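Local atomic coordinates of adhesin (Neisseria meningitidis, PDB entry 5MY7), a protein that is named as an adhesin of the meningococcus, is an antigen and acts as an inhibitor of lysozyme. Residues K43-Y48 with S60-G65; Y90-G95 with I107-P112. One frame throughout, in Å; residues are numbered along the deposited sequence.

Contact 1 of 2, residues K43-Y48 with S60-G65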
loop_
_atom_site.group_PDB
_atom_site.type_symbol
_atom_site.label_atom_id
_atom_site.label_comp_id
_atom_site.label_asym_id
_atom_site.label_seq_id
_atom_site.Cartn_x
_atom_site.Cartn_y
_atom_site.Cartn_z
ATOM N N LYS A 43 9.528 2.201 -9.612
ATOM C CA LYS A 43 8.538 3.276 -9.421
ATOM C C LYS A 43 7.119 2.682 -9.364
ATOM O O LYS A 43 6.794 1.772 -10.103
ATOM C CB LYS A 43 8.638 4.310 -10.560
ATOM C CG LYS A 43 9.936 5.113 -10.477
ATOM C CD LYS A 43 10.233 6.046 -11.643
ATOM C CE LYS A 43 11.644 6.633 -11.488
ATOM N NZ LYS A 43 12.731 5.617 -11.686
ATOM N N VAL A 44 6.324 3.167 -8.424
ATOM C CA VAL A 44 4.935 2.706 -8.308
ATOM C C VAL A 44 4.011 3.836 -7.833
ATOM O O VAL A 44 4.408 4.631 -6.944
ATOM C CB VAL A 44 4.847 1.422 -7.381
ATOM C CG1 VAL A 44 5.265 1.694 -5.926
ATOM C CG2 VAL A 44 3.447 0.794 -7.436
ATOM N N LYS A 45 2.793 3.860 -8.397
ATOM C CA LYS A 45 1.754 4.805 -8.024
ATOM C C LYS A 45 0.654 4.030 -7.286
ATOM O O LYS A 45 0.100 3.043 -7.841
ATOM C CB LYS A 45 1.193 5.476 -9.286
ATOM C CG LYS A 45 0.267 6.651 -9.089
ATOM C CD LYS A 45 -0.063 7.357 -10.432
ATOM C CE LYS A 45 -0.847 6.456 -11.428
ATOM N NZ LYS A 45 -2.103 5.708 -10.944
ATOM N N VAL A 46 0.287 4.518 -6.094
ATOM C CA VAL A 46 -0.736 3.847 -5.261
ATOM C C VAL A 46 -1.844 4.818 -4.912
ATOM O O VAL A 46 -1.584 5.953 -4.497
ATOM C CB VAL A 46 -0.138 3.284 -3.922
ATOM C CG1 VAL A 46 -1.202 2.501 -3.111
ATOM C CG2 VAL A 46 1.074 2.409 -4.224
ATOM N N THR A 47 -3.094 4.359 -5.090
ATOM C CA THR A 47 -4.306 5.094 -4.763
ATOM C C THR A 47 -4.963 4.483 -3.522
ATOM O O THR A 47 -5.229 3.272 -3.506
ATOM C CB THR A 47 -5.273 5.134 -5.958
ATOM O OG1 THR A 47 -4.620 5.762 -7.076
ATOM C CG2 THR A 47 -6.574 5.910 -5.598
ATOM N N TYR A 48 -5.173 5.317 -2.498
ATOM C CA TYR A 48 -5.802 4.914 -1.257
ATOM C C TYR A 48 -7.235 5.418 -1.204
ATOM O O TYR A 48 -7.506 6.621 -1.482
ATOM C CB TYR A 48 -5.015 5.428 -0.039
ATOM C CG TYR A 48 -3.552 5.004 -0.021
ATOM C CD1 TYR A 48 -3.172 3.750 0.479
ATOM C CD2 TYR A 48 -2.533 5.809 -0.549
ATOM C CE1 TYR A 48 -1.854 3.325 0.474
ATOM C CE2 TYR A 48 -1.211 5.393 -0.538
ATOM C CZ TYR A 48 -0.872 4.146 -0.043
ATOM O OH TYR A 48 0.451 3.707 -0.022
ATOM N N SER A 60 -4.648 0.595 -4.049
ATOM C CA SER A 60 -4.677 0.104 -5.452
ATOM C C SER A 60 -3.360 0.548 -6.131
ATOM O O SER A 60 -3.121 1.761 -6.295
ATOM C CB SER A 60 -5.935 0.680 -6.184
ATOM O OG SER A 60 -5.973 0.288 -7.527
ATOM N N ALA A 61 -2.520 -0.421 -6.520
ATOM C CA ALA A 61 -1.165 -0.145 -7.101
ATOM C C ALA A 61 -1.183 -0.593 -8.559
ATOM O O ALA A 61 -1.753 -1.650 -8.899
ATOM C CB ALA A 61 -0.116 -0.974 -6.355
ATOM N N VAL A 62 -0.560 0.198 -9.440
ATOM C CA VAL A 62 -0.456 -0.229 -10.835
ATOM C C VAL A 62 0.873 -1.001 -10.981
ATOM O O VAL A 62 1.950 -0.426 -10.776
ATOM C CB VAL A 62 -0.523 0.990 -11.798
ATOM C CG1 VAL A 62 -0.386 0.475 -13.215
ATOM C CG2 VAL A 62 -1.856 1.714 -11.592
ATOM N N ILE A 63 0.793 -2.307 -11.273
ATOM C CA ILE A 63 1.955 -3.205 -11.327
ATOM C C ILE A 63 1.938 -3.844 -12.736
ATOM O O ILE A 63 0.912 -4.461 -13.145
ATOM C CB ILE A 63 1.935 -4.275 -10.193
ATOM C CG1 ILE A 63 1.901 -3.561 -8.828
ATOM C CG2 ILE A 63 3.141 -5.225 -10.363
ATOM C CD1 ILE A 63 1.681 -4.545 -7.661
ATOM N N ASN A 64 2.985 -3.623 -13.522
ATOM C CA ASN A 64 2.991 -4.021 -14.994
ATOM C C ASN A 64 1.766 -3.565 -15.747
ATOM O O ASN A 64 1.211 -4.272 -16.612
ATOM C CB ASN A 64 3.134 -5.524 -15.073
ATOM C CG ASN A 64 4.455 -6.013 -14.495
ATOM O OD1 ASN A 64 4.518 -6.988 -13.732
ATOM N ND2 ASN A 64 5.520 -5.348 -14.848
ATOM N N GLY A 65 1.347 -2.340 -15.482
ATOM C CA GLY A 65 0.232 -1.805 -16.217
ATOM C C GLY A 65 -1.141 -2.223 -15.785
ATOM O O GLY A 65 -2.114 -1.667 -16.288
HETATM O O HOH W 1 2.615 2.316 -10.904
#
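Val46 and Ala61 face each other as a non-hydrogen-bonded antiparallel pair, their side chains on the same face of the sheet. CG2 of Val46, anti to its carbonyl carbon, lies beside the backbone N and comes within 4.2 Å of Ala61 CB. Val44 CG2 also reaches Ala61 CB, at 4.1 Å, from a neighbouring direction, so two valine methyls of one strand share a single small partner on the next. CG1 of Val46 turns the other way, over one face of the Tyr48 ring and offset toward its rim.

The opposite face is more polar. Thr47 and Ser60 form the hydrogen-bonded pair: Thr47 N donates to Ser60 O at 2.9 Å, nearly straight at 171°, and Ser60 N returns a bond to Thr47 O at 2.8 Å. Their hydroxyls do not join them; Thr47 OG1 bonds Thr33 and Ser60 OG bonds Arg67, one in each flanking strand. Lys45 and Val62 run side by side, pointing the same way. The lysine chain bends at chi3 (64°) and chi4, and NZ ends 4.1 Å from Val62 CG2.

Toward Val62 the ladder opens: Val62 N reaches Lys45 O only weakly, at 3.3 Å, and a water takes over, accepting from Lys45 N and donating to Val62 O. The axes of 43-48 and 60-63 approach to 4.7 Å at 156°, as expected in a twisted beta hairpin; the parent strands, 43-50 and 56-63, are the central pair of a four-stranded antiparallel meander in this ACP-like domain.

Contact 2 of 2, residues Y90-G95 with I107-P112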
loop_
_atom_site.group_PDB
_atom_site.type_symbol
_atom_site.label_atom_id
_atom_site.label_comp_id
_atom_site.label_asym_id
_atom_site.label_seq_id
_atom_site.Cartn_x
_atom_site.Cartn_y
_atom_site.Cartn_z
ATOM N N TYR A 90 -1.036 -9.941 -3.740
ATOM C CA TYR A 90 -0.047 -8.920 -3.365
ATOM C C TYR A 90 -0.415 -8.350 -1.988
ATOM O O TYR A 90 -1.622 -8.175 -1.670
ATOM C CB TYR A 90 0.035 -7.779 -4.420
ATOM C CG TYR A 90 0.766 -8.201 -5.699
ATOM C CD1 TYR A 90 0.079 -8.816 -6.749
ATOM C CD2 TYR A 90 2.115 -7.937 -5.874
ATOM C CE1 TYR A 90 0.746 -9.201 -7.901
ATOM C CE2 TYR A 90 2.792 -8.314 -7.028
ATOM C CZ TYR A 90 2.100 -8.947 -8.046
ATOM O OH TYR A 90 2.747 -9.324 -9.210
ATOM N N VAL A 91 0.617 -7.952 -1.219
ATOM C CA VAL A 91 0.420 -7.384 0.124
ATOM C C VAL A 91 1.245 -6.107 0.284
ATOM O O VAL A 91 2.495 -6.128 0.104
ATOM C CB VAL A 91 0.801 -8.421 1.224
ATOM C CG1 VAL A 91 0.716 -7.803 2.628
ATOM C CG2 VAL A 91 -0.116 -9.653 1.137
ATOM N N LEU A 92 0.564 -5.017 0.636
ATOM C CA LEU A 92 1.205 -3.717 0.879
ATOM C C LEU A 92 1.298 -3.437 2.382
ATOM O O LEU A 92 0.282 -3.541 3.084
ATOM C CB LEU A 92 0.490 -2.596 0.126
ATOM C CG LEU A 92 1.134 -1.174 0.141
ATOM C CD1 LEU A 92 0.701 -0.406 -1.102
ATOM C CD2 LEU A 92 0.840 -0.319 1.368
ATOM N N GLY A 93 2.493 -3.064 2.862
ATOM C CA GLY A 93 2.687 -2.660 4.256
ATOM C C GLY A 93 3.195 -1.208 4.374
ATOM O O GLY A 93 4.053 -0.757 3.555
ATOM N N THR A 94 2.606 -0.463 5.303
ATOM C CA THR A 94 2.916 0.959 5.529
ATOM C C THR A 94 2.703 1.336 6.988
ATOM O O THR A 94 2.519 0.444 7.829
ATOM C CB THR A 94 2.121 1.853 4.560
ATOM O OG1 THR A 94 2.643 3.209 4.604
ATOM C CG2 THR A 94 0.642 1.844 4.844
ATOM N N GLY A 95 2.812 2.624 7.309
ATOM C CA GLY A 95 2.523 3.107 8.645
ATOM C C GLY A 95 1.044 3.324 8.917
ATOM O O GLY A 95 0.159 2.663 8.338
ATOM N N ILE A 107 6.476 2.783 2.103
ATOM C CA ILE A 107 5.738 1.534 1.830
ATOM C C ILE A 107 6.651 0.401 1.371
ATOM O O ILE A 107 7.812 0.629 0.951
ATOM C CB ILE A 107 4.574 1.706 0.797
ATOM C CG1 ILE A 107 5.053 1.825 -0.678
ATOM C CG2 ILE A 107 3.630 2.830 1.173
ATOM C CD1 ILE A 107 3.920 1.687 -1.714
ATOM N N MET A 108 6.129 -0.819 1.432
ATOM C CA MET A 108 6.700 -1.990 0.730
ATOM C C MET A 108 5.582 -2.823 0.148
ATOM O O MET A 108 4.444 -2.774 0.682
ATOM C CB MET A 108 7.591 -2.812 1.636
ATOM C CG MET A 108 6.845 -3.398 2.854
ATOM S SD MET A 108 7.906 -4.237 4.053
ATOM C CE MET A 108 9.063 -3.091 4.703
ATOM N N ILE A 109 5.858 -3.549 -0.953
ATOM C CA ILE A 109 4.877 -4.466 -1.569
ATOM C C ILE A 109 5.559 -5.816 -1.799
ATOM O O ILE A 109 6.651 -5.914 -2.419
ATOM C CB ILE A 109 4.294 -3.938 -2.908
ATOM C CG1 ILE A 109 3.639 -2.544 -2.731
ATOM C CG2 ILE A 109 3.274 -4.907 -3.488
ATOM C CD1 ILE A 109 3.220 -1.835 -4.017
ATOM N N THR A 110 4.879 -6.882 -1.297
ATOM C CA THR A 110 5.324 -8.240 -1.422
ATOM C C THR A 110 4.423 -8.970 -2.426
ATOM O O THR A 110 3.202 -8.812 -2.414
ATOM C CB THR A 110 5.309 -8.942 -0.031
ATOM O OG1 THR A 110 6.130 -8.224 0.899
ATOM C CG2 THR A 110 5.850 -10.343 -0.137
ATOM N N ALA A 111 5.055 -9.775 -3.293
ATOM C CA ALA A 111 4.339 -10.570 -4.294
ATOM C C ALA A 111 3.742 -11.860 -3.684
ATOM O O ALA A 111 4.102 -12.244 -2.547
ATOM C CB ALA A 111 5.295 -10.893 -5.428
ATOM N N PRO A 112 2.856 -12.546 -4.412
ATOM C CA PRO A 112 2.286 -13.822 -3.909
ATOM C C PRO A 112 3.325 -14.891 -3.538
ATOM O O PRO A 112 3.023 -15.769 -2.704
ATOM C CB PRO A 112 1.430 -14.289 -5.073
ATOM C CG PRO A 112 0.973 -13.039 -5.728
ATOM C CD PRO A 112 2.172 -12.081 -5.634
HETATM O O HOH W 2 4.695 -6.157 2.122
#
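Tyr90 lies against Ala111 and Pro112 just beyond the paired part of two neighbouring antiparallel strands, 91-94 and 107-110, the middle pair of a four-stranded meander. Its CB sits 3.9 Å from Thr110 O. CG is anti to the carbonyl carbon (chi1 -75°); from there Tyr90 CD2 meets Ala111 CA and Ile109 CG2, while CE2 touches Ala111 CB. Pro112 CD lies over one face, above the ring centre, 3.8 Å from the centroid and 5° off the normal, a clear CH-pi contact, about equally far from CG, CD1, CE1 and, toward the tip, CZ.

Beyond the tyrosine the register is held by two hydrogen-bonded pairs, Val91 with Thr110 and Gly93 with Met108, each joined by reciprocal N-H to O bonds. Leu92, between them, turns to the buried face, where CD1 packs on Ile107 CD1 at 3.9 Å and on Ile109 CG1. At the far end Ile107 CG2 meets Thr94 OG1, whose hydrogen-bonding partner is Pro106 O. On the face of Val91 and Thr110, a water donates to Val91 O and lies 2.8 Å from Thr110 OG1, giving that carbonyl a second partner besides Thr110 N.

In the fold
Contacts 1 and 2 each join the two middle strands of a different four-stranded antiparallel sheet, and their centres lie 11 Å apart. The two sheets pack together through their apolar faces: Val46 CG1 meets Leu92 CD1 at 4.0 Å, Val46 CG2 meets Ile107 CD1 at 3.9 Å, and Ile63 CD1 meets Tyr90 CD2. Contact 1 is the more buried and pairs smaller side chains; its looser end is bridged by water. Contact 2 is partly buried but covers more surface, 483 against 290 Å², adding an aromatic-proline contact at its edge. Polar groups also differ: the hydroxyls of Thr47 and Ser60 bond to flanking strands, whereas Thr110 OG1 engages water.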